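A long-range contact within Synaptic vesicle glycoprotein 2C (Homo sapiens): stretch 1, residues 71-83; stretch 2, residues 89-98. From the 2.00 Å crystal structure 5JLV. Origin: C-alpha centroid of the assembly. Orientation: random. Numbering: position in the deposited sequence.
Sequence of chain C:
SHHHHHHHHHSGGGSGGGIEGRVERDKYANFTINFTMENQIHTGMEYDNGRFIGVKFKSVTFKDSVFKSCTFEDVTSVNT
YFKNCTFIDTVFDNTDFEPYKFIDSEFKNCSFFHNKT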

ATOM      1  N   THR C  71      18.117 -16.535   5.746  1.00 30.29           N
ATOM      2  CA  THR C  71      17.149 -17.376   5.049  1.00 31.04           C
ATOM      3  C   THR C  71      17.221 -18.777   5.641  1.00 27.26           C
ATOM      4  O   THR C  71      18.302 -19.385   5.689  1.00 36.59           O
ATOM      5  CB  THR C  71      17.452 -17.455   3.536  1.00 36.15           C
ATOM      6  OG1 THR C  71      17.411 -16.147   2.962  1.00 39.93           O
ATOM      7  CG2 THR C  71      16.444 -18.353   2.812  1.00 37.93           C
ATOM      8  N   PHE C  72      16.086 -19.266   6.128  1.00 28.81           N
ATOM      9  CA  PHE C  72      15.930 -20.669   6.499  1.00 28.52           C
ATOM     10  C   PHE C  72      15.059 -21.315   5.436  1.00 37.35           C
ATOM     11  O   PHE C  72      13.912 -20.898   5.230  1.00 35.16           O
ATOM     12  CB  PHE C  72      15.269 -20.802   7.874  1.00 26.94           C
ATOM     13  CG  PHE C  72      16.139 -20.347   9.029  1.00 33.48           C
ATOM     14  CD1 PHE C  72      16.224 -18.989   9.376  1.00 34.70           C
ATOM     15  CD2 PHE C  72      16.855 -21.271   9.786  1.00 27.31           C
ATOM     16  CE1 PHE C  72      17.013 -18.575  10.449  1.00 28.25           C
ATOM     17  CE2 PHE C  72      17.645 -20.857  10.861  1.00 29.65           C
ATOM     18  CZ  PHE C  72      17.724 -19.513  11.190  1.00 29.55           C
ATOM     19  N   GLU C  73      15.609 -22.305   4.733  1.00 27.60           N
ATOM     20  CA  GLU C  73      14.927 -22.878   3.577  1.00 29.76           C
ATOM     21  C   GLU C  73      15.012 -24.398   3.549  1.00 42.78           C
ATOM     22  O   GLU C  73      16.108 -24.968   3.598  1.00 43.53           O
ATOM     23  CB  GLU C  73      15.504 -22.299   2.290  1.00 37.12           C
ATOM     24  CG  GLU C  73      14.816 -22.764   1.033  1.00 44.17           C
ATOM     25  CD  GLU C  73      15.304 -22.013  -0.181  1.00 58.54           C
ATOM     26  OE1 GLU C  73      16.169 -22.550  -0.901  1.00 67.89           O
ATOM     27  OE2 GLU C  73      14.839 -20.875  -0.402  1.00 70.06           O
ATOM     28  N   ASP C  74      13.845 -25.044   3.465  1.00 46.00           N
ATOM     29  CA  ASP C  74      13.739 -26.512   3.466  1.00 47.68           C
ATOM     30  C   ASP C  74      14.457 -27.131   4.664  1.00 43.68           C
ATOM     31  O   ASP C  74      15.244 -28.068   4.509  1.00 42.69           O
ATOM     32  CB  ASP C  74      14.263 -27.118   2.149  1.00 53.44           C
ATOM     33  CG  ASP C  74      13.338 -26.848   0.969  1.00 65.80           C
ATOM     34  OD1 ASP C  74      12.104 -26.827   1.166  1.00 61.93           O
ATOM     35  OD2 ASP C  74      13.846 -26.670  -0.163  1.00 73.97           O
ATOM     36  N   VAL C  75      14.189 -26.598   5.852  1.00 30.87           N
ATOM     37  CA  VAL C  75      14.805 -27.113   7.066  1.00 34.82           C
ATOM     38  C   VAL C  75      13.808 -27.902   7.914  1.00 39.22           C
ATOM     39  O   VAL C  75      12.601 -27.590   7.943  1.00 34.52           O
ATOM     40  CB  VAL C  75      15.531 -26.017   7.901  1.00 43.39           C
ATOM     41  CG1 VAL C  75      16.263 -25.026   6.998  1.00 37.40           C
ATOM     42  CG2 VAL C  75      14.582 -25.292   8.824  1.00 43.52           C
ATOM     43  N   THR C  76      14.305 -28.961   8.551  1.00 33.62           N
ATOM     44  CA  THR C  76      13.551 -29.670   9.576  1.00 32.62           C
ATOM     45  C   THR C  76      14.305 -29.572  10.895  1.00 39.77           C
ATOM     46  O   THR C  76      15.510 -29.299  10.902  1.00 41.93           O
ATOM     47  CB  THR C  76      13.319 -31.146   9.219  1.00 41.64           C
ATOM     48  OG1 THR C  76      14.579 -31.788   9.008  1.00 46.29           O
ATOM     49  CG2 THR C  76      12.461 -31.269   7.967  1.00 45.64           C
ATOM     50  N   SER C  77      13.599 -29.787  12.002  1.00 36.88           N
ATOM     51  CA  SER C  77      14.181 -29.604  13.335  1.00 36.75           C
ATOM     52  C   SER C  77      13.522 -30.477  14.407  1.00 41.13           C
ATOM     53  O   SER C  77      12.297 -30.576  14.486  1.00 39.05           O
ATOM     54  CB  SER C  77      14.143 -28.131  13.745  1.00 35.73           C
ATOM     55  OG  SER C  77      12.826 -27.604  13.681  1.00 36.47           O
ATOM     56  N   VAL C  78      14.354 -31.116  15.222  1.00 37.61           N
ATOM     57  CA  VAL C  78      13.889 -31.926  16.341  1.00 34.84           C
ATOM     58  C   VAL C  78      14.596 -31.430  17.620  1.00 40.37           C
ATOM     59  O   VAL C  78      15.821 -31.167  17.616  1.00 36.61           O
ATOM     60  CB  VAL C  78      14.145 -33.436  16.090  1.00 58.96           C
ATOM     61  CG1 VAL C  78      13.531 -34.295  17.195  1.00 63.08           C
ATOM     62  CG2 VAL C  78      13.582 -33.852  14.732  1.00 56.13           C
ATOM     63  N   ASN C  79      13.820 -31.252  18.686  1.00 33.24           N
ATOM     64  CA  ASN C  79      14.353 -30.789  19.965  1.00 42.52           C
ATOM     65  C   ASN C  79      15.212 -29.533  19.749  1.00 42.77           C
ATOM     66  O   ASN C  79      16.312 -29.389  20.306  1.00 41.16           O
ATOM     67  CB  ASN C  79      15.139 -31.919  20.674  1.00 30.68           C
ATOM     68  CG  ASN C  79      15.524 -31.565  22.106  1.00 40.75           C
ATOM     69  OD1 ASN C  79      14.772 -30.904  22.828  1.00 41.68           O
ATOM     70  ND2 ASN C  79      16.717 -31.998  22.518  1.00 39.47           N
ATOM     71  N   THR C  80      14.690 -28.635  18.918  1.00 32.21           N
ATOM     72  CA  THR C  80      15.399 -27.429  18.539  1.00 31.29           C
ATOM     73  C   THR C  80      14.651 -26.189  19.026  1.00 31.55           C
ATOM     74  O   THR C  80      13.439 -26.063  18.836  1.00 33.66           O
ATOM     75  CB  THR C  80      15.634 -27.386  17.020  1.00 32.81           C
ATOM     76  OG1 THR C  80      16.501 -28.478  16.643  1.00 37.61           O
ATOM     77  CG2 THR C  80      16.270 -26.077  16.610  1.00 30.87           C
ATOM     78  N   TYR C  81      15.379 -25.285  19.670  1.00 32.65           N
ATOM     79  CA  TYR C  81      14.772 -24.077  20.226  1.00 35.88           C
ATOM     80  C   TYR C  81      15.596 -22.826  19.956  1.00 38.31           C
ATOM     81  O   TYR C  81      16.828 -22.846  20.022  1.00 30.15           O
ATOM     82  CB  TYR C  81      14.627 -24.204  21.722  1.00 35.57           C
ATOM     83  CG  TYR C  81      13.604 -25.198  22.216  1.00 36.36           C
ATOM     84  CD1 TYR C  81      12.258 -24.843  22.321  1.00 36.27           C
ATOM     85  CD2 TYR C  81      13.992 -26.461  22.658  1.00 32.84           C
ATOM     86  CE1 TYR C  81      11.319 -25.737  22.820  1.00 35.61           C
ATOM     87  CE2 TYR C  81      13.065 -27.356  23.154  1.00 34.30           C
ATOM     88  CZ  TYR C  81      11.730 -26.989  23.234  1.00 37.22           C
ATOM     89  OH  TYR C  81      10.801 -27.869  23.749  1.00 38.36           O
ATOM     90  N   PHE C  82      14.885 -21.736  19.693  1.00 34.05           N
ATOM     91  CA  PHE C  82      15.445 -20.403  19.683  1.00 33.48           C
ATOM     92  C   PHE C  82      14.905 -19.673  20.902  1.00 32.04           C
ATOM     93  O   PHE C  82      13.713 -19.376  20.963  1.00 36.05           O
ATOM     94  CB  PHE C  82      15.016 -19.676  18.409  1.00 29.04           C
ATOM     95  CG  PHE C  82      15.461 -20.351  17.147  1.00 31.30           C
ATOM     96  CD1 PHE C  82      14.676 -21.344  16.557  1.00 35.07           C
ATOM     97  CD2 PHE C  82      16.644 -19.976  16.527  1.00 32.25           C
ATOM     98  CE1 PHE C  82      15.089 -21.970  15.384  1.00 34.16           C
ATOM     99  CE2 PHE C  82      17.059 -20.593  15.345  1.00 32.80           C
ATOM    100  CZ  PHE C  82      16.288 -21.592  14.784  1.00 33.81           C
ATOM    101  N   LYS C  83      15.779 -19.404  21.872  1.00 30.43           N
ATOM    102  CA  LYS C  83      15.395 -18.783  23.147  1.00 36.49           C
ATOM    103  C   LYS C  83      15.912 -17.348  23.247  1.00 41.28           C
ATOM    104  O   LYS C  83      17.124 -17.113  23.165  1.00 33.15           O
ATOM    105  CB  LYS C  83      15.932 -19.607  24.323  1.00 41.71           C
ATOM    106  CG  LYS C  83      15.449 -21.051  24.349  1.00 53.57           C
ATOM    107  CD  LYS C  83      16.019 -21.836  25.533  1.00 58.21           C
ATOM    108  CE  LYS C  83      15.798 -23.338  25.361  1.00 56.17           C
ATOM    109  NZ  LYS C  83      16.222 -24.139  26.545  1.00 56.36           N
ATOM    110  N   ASP C  89      14.258  -9.014   9.281  1.00 20.89           N
ATOM    111  CA  ASP C  89      14.277  -9.148   7.807  1.00 23.88           C
ATOM    112  C   ASP C  89      14.638 -10.581   7.349  1.00 26.51           C
ATOM    113  O   ASP C  89      15.400 -10.772   6.394  1.00 31.35           O
ATOM    114  CB  ASP C  89      15.269  -8.149   7.174  1.00 31.98           C
ATOM    115  CG  ASP C  89      14.933  -6.680   7.472  1.00 46.66           C
ATOM    116  OD1 ASP C  89      13.864  -6.363   8.053  1.00 39.84           O
ATOM    117  OD2 ASP C  89      15.760  -5.823   7.101  1.00 58.12           O
ATOM    118  N   THR C  90      14.120 -11.576   8.058  1.00 26.52           N
ATOM    119  CA  THR C  90      14.533 -12.957   7.853  1.00 26.49           C
ATOM    120  C   THR C  90      13.388 -13.722   7.203  1.00 28.79           C
ATOM    121  O   THR C  90      12.208 -13.424   7.441  1.00 29.26           O
ATOM    122  CB  THR C  90      15.016 -13.592   9.181  1.00 31.47           C
ATOM    123  OG1 THR C  90      16.280 -13.028   9.536  1.00 25.98           O
ATOM    124  CG2 THR C  90      15.158 -15.130   9.090  1.00 30.89           C
ATOM    125  N   VAL C  91      13.740 -14.670   6.341  1.00 28.96           N
ATOM    126  CA  VAL C  91      12.755 -15.441   5.589  1.00 27.22           C
ATOM    127  C   VAL C  91      12.782 -16.892   6.051  1.00 31.72           C
ATOM    128  O   VAL C  91      13.855 -17.507   6.159  1.00 30.83           O
ATOM    129  CB  VAL C  91      13.027 -15.361   4.080  1.00 34.87           C
ATOM    130  CG1 VAL C  91      12.076 -16.267   3.298  1.00 32.37           C
ATOM    131  CG2 VAL C  91      12.929 -13.911   3.611  1.00 31.58           C
ATOM    132  N   PHE C  92      11.600 -17.418   6.355  1.00 23.98           N
ATOM    133  CA  PHE C  92      11.436 -18.814   6.701  1.00 22.29           C
ATOM    134  C   PHE C  92      10.609 -19.482   5.602  1.00 28.77           C
ATOM    135  O   PHE C  92       9.376 -19.336   5.544  1.00 27.21           O
ATOM    136  CB  PHE C  92      10.757 -18.948   8.064  1.00 27.20           C
ATOM    137  CG  PHE C  92      11.490 -18.237   9.183  1.00 29.86           C
ATOM    138  CD1 PHE C  92      11.167 -16.924   9.526  1.00 31.01           C
ATOM    139  CD2 PHE C  92      12.499 -18.880   9.888  1.00 29.46           C
ATOM    140  CE1 PHE C  92      11.843 -16.271  10.560  1.00 30.98           C
ATOM    141  CE2 PHE C  92      13.176 -18.230  10.926  1.00 25.90           C
ATOM    142  CZ  PHE C  92      12.850 -16.926  11.251  1.00 28.40           C
ATOM    143  N   ASP C  93      11.309 -20.191   4.719  1.00 24.94           N
ATOM    144  CA  ASP C  93      10.729 -20.747   3.498  1.00 25.32           C
ATOM    145  C   ASP C  93      10.685 -22.271   3.570  1.00 36.14           C
ATOM    146  O   ASP C  93      11.720 -22.946   3.503  1.00 31.50           O
ATOM    147  CB  ASP C  93      11.536 -20.284   2.276  1.00 25.49           C
ATOM    148  CG  ASP C  93      10.886 -20.672   0.953  1.00 37.08           C
ATOM    149  OD1 ASP C  93       9.858 -21.377   0.960  1.00 39.74           O
ATOM    150  OD2 ASP C  93      11.422 -20.281  -0.107  1.00 45.35           O
ATOM    151  N   ASN C  94       9.479 -22.811   3.717  1.00 31.41           N
ATOM    152  CA  ASN C  94       9.297 -24.251   3.849  1.00 31.23           C
ATOM    153  C   ASN C  94      10.142 -24.870   4.986  1.00 36.79           C
ATOM    154  O   ASN C  94      10.849 -25.875   4.790  1.00 34.28           O
ATOM    155  CB  ASN C  94       9.555 -24.957   2.510  1.00 39.95           C
ATOM    156  CG  ASN C  94       8.795 -26.254   2.390  1.00 75.02           C
ATOM    157  OD1 ASN C  94       7.673 -26.376   2.899  1.00 89.14           O
ATOM    158  ND2 ASN C  94       9.391 -27.238   1.713  1.00 81.24           N
ATOM    159  N   THR C  95      10.068 -24.253   6.167  1.00 29.29           N
ATOM    160  CA  THR C  95      10.624 -24.831   7.383  1.00 31.53           C
ATOM    161  C   THR C  95       9.530 -25.566   8.158  1.00 35.61           C
ATOM    162  O   THR C  95       8.339 -25.454   7.831  1.00 32.36           O
ATOM    163  CB  THR C  95      11.254 -23.764   8.299  1.00 32.21           C
ATOM    164  OG1 THR C  95      10.221 -23.037   8.987  1.00 30.36           O
ATOM    165  CG2 THR C  95      12.125 -22.798   7.496  1.00 32.12           C
ATOM    166  N   ASP C  96       9.926 -26.322   9.178  1.00 28.84           N
ATOM    167  CA  ASP C  96       8.951 -26.882  10.098  1.00 30.19           C
ATOM    168  C   ASP C  96       8.877 -26.029  11.379  1.00 31.67           C
ATOM    169  O   ASP C  96       8.476 -26.517  12.439  1.00 32.25           O
ATOM    170  CB  ASP C  96       9.258 -28.359  10.400  1.00 36.41           C
ATOM    171  CG  ASP C  96      10.568 -28.557  11.177  1.00 36.22           C
ATOM    172  OD1 ASP C  96      11.248 -27.560  11.514  1.00 34.20           O
ATOM    173  OD2 ASP C  96      10.904 -29.725  11.457  1.00 42.95           O
ATOM    174  N   PHE C  97       9.251 -24.752  11.270  1.00 32.44           N
ATOM    175  CA  PHE C  97       9.319 -23.868  12.456  1.00 33.17           C
ATOM    176  C   PHE C  97       7.947 -23.406  12.952  1.00 41.61           C
ATOM    177  O   PHE C  97       7.524 -22.287  12.675  1.00 45.98           O
ATOM    178  CB  PHE C  97      10.216 -22.639  12.215  1.00 28.23           C
ATOM    179  CG  PHE C  97      11.692 -22.953  12.094  1.00 28.42           C
ATOM    180  CD1 PHE C  97      12.188 -24.226  12.350  1.00 32.65           C
ATOM    181  CD2 PHE C  97      12.595 -21.944  11.758  1.00 32.07           C
ATOM    182  CE1 PHE C  97      13.550 -24.491  12.252  1.00 37.20           C
ATOM    183  CE2 PHE C  97      13.956 -22.210  11.656  1.00 30.33           C
ATOM    184  CZ  PHE C  97      14.429 -23.476  11.903  1.00 32.28           C
ATOM    185  N   GLU C  98       7.276 -24.262  13.704  1.00 35.90           N
ATOM    186  CA  GLU C  98       6.047 -23.897  14.402  1.00 33.19           C
ATOM    187  C   GLU C  98       6.337 -22.933  15.563  1.00 30.87           C
ATOM    188  O   GLU C  98       7.501 -22.789  15.970  1.00 33.47           O
ATOM    189  CB  GLU C  98       5.365 -25.160  14.926  1.00 34.68           C
ATOM    190  CG  GLU C  98       5.054 -26.190  13.864  1.00 34.69           C
ATOM    191  CD  GLU C  98       4.006 -25.721  12.881  1.00 54.36           C
ATOM    192  OE1 GLU C  98       3.244 -24.777  13.204  1.00 55.27           O
ATOM    193  OE2 GLU C  98       3.939 -26.304  11.776  1.00 64.78           O
TER
HETATM  194  O   HOH W   1      10.957 -28.478   5.985  1.00 46.47           O

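Two short strands lie parallel in register, and where the pairing ends both chains turn the same way: Asp-74 and Asn-94, at phi/psi of 53/49 and 54/49, sit side by side in left-handed conformations. This matched corner lets the chains stay beside each other after the strands stop, with CA-CA spacings of 5.0 Å for Asp-74 to Asn-94 and 4.8 Å for Val-75 to Thr-95. Asn and Asp tolerate this backbone region better than most residues, and here they also pair through their side chains: Asn-94 ND2 donates to Asp-74 OD1 at 2.8 Å, a neighbor-to-neighbor rung at the turn.

Before the corner, the backbone does the zipping. Phe-72 N donates to Val-91 O (2.8 Å), Asp-93 N to Phe-72 O (2.7 Å) and Asp-74 N to Asp-93 O (3.0 Å), so Phe-72 uses both its polar backbone atoms on the neighboring strand. After it, the backbone-to-backbone bonding thins to a weak hydrogen bond from Asp-96 N to Val-75 O at 3.2 Å, and a water donates to both Val-75 O (2.7 Å) and Asn-94 O (2.9 Å), bridging carbonyls that could not bond each other.

The alternation of the strands sorts the side chains. Phe-72 and Phe-92 share one face of the sheet, their rings nearly parallel but slid apart, with CD1 of Phe-72 3.5 Å from CE2 of Phe-92. Thr-71, Val-91, Glu-73 and Asp-93 occupy the other face. There the partly exposed acids carry a cost: Glu-73 OE2 and Asp-93 OD2, like charges, lie 3.5 Å apart, so that pair adds no attraction.

Phe-97 extends the aromatic packing. Its CB points sideways, but the ring reaches back to stretch 1 in an offset edge-to-face arrangement, its edge toward the face of Phe-72 (CE2 of Phe-97 to CD2 of Phe-72, 3.6 Å), while one of its own faces receives the edge of Phe-82 (CZ of Phe-97 to CE1 of Phe-82, 3.8 Å). Val-75 CG2 fills in against Phe-97 CZ at 3.6 Å, a compact branched side chain packed against the end of the Phe-97 ring. The backbone of Phe-97 is held within stretch 2 by a hydrogen bond from Phe-97 N to Thr-95 OG1 (3.0 Å).

Asp-96 closes the contact as a clamp. Its CA-to-CB bond points toward stretch 1, and its carboxylate takes Ser-77 N on OD2 (2.8 Å) and Ser-77 OG on OD1 (2.7 Å). A short acid thus meets a small hydroxyl residue, and two acceptors satisfy backbone and side-chain donors of one buried serine. The two stretches together bury 698 Å².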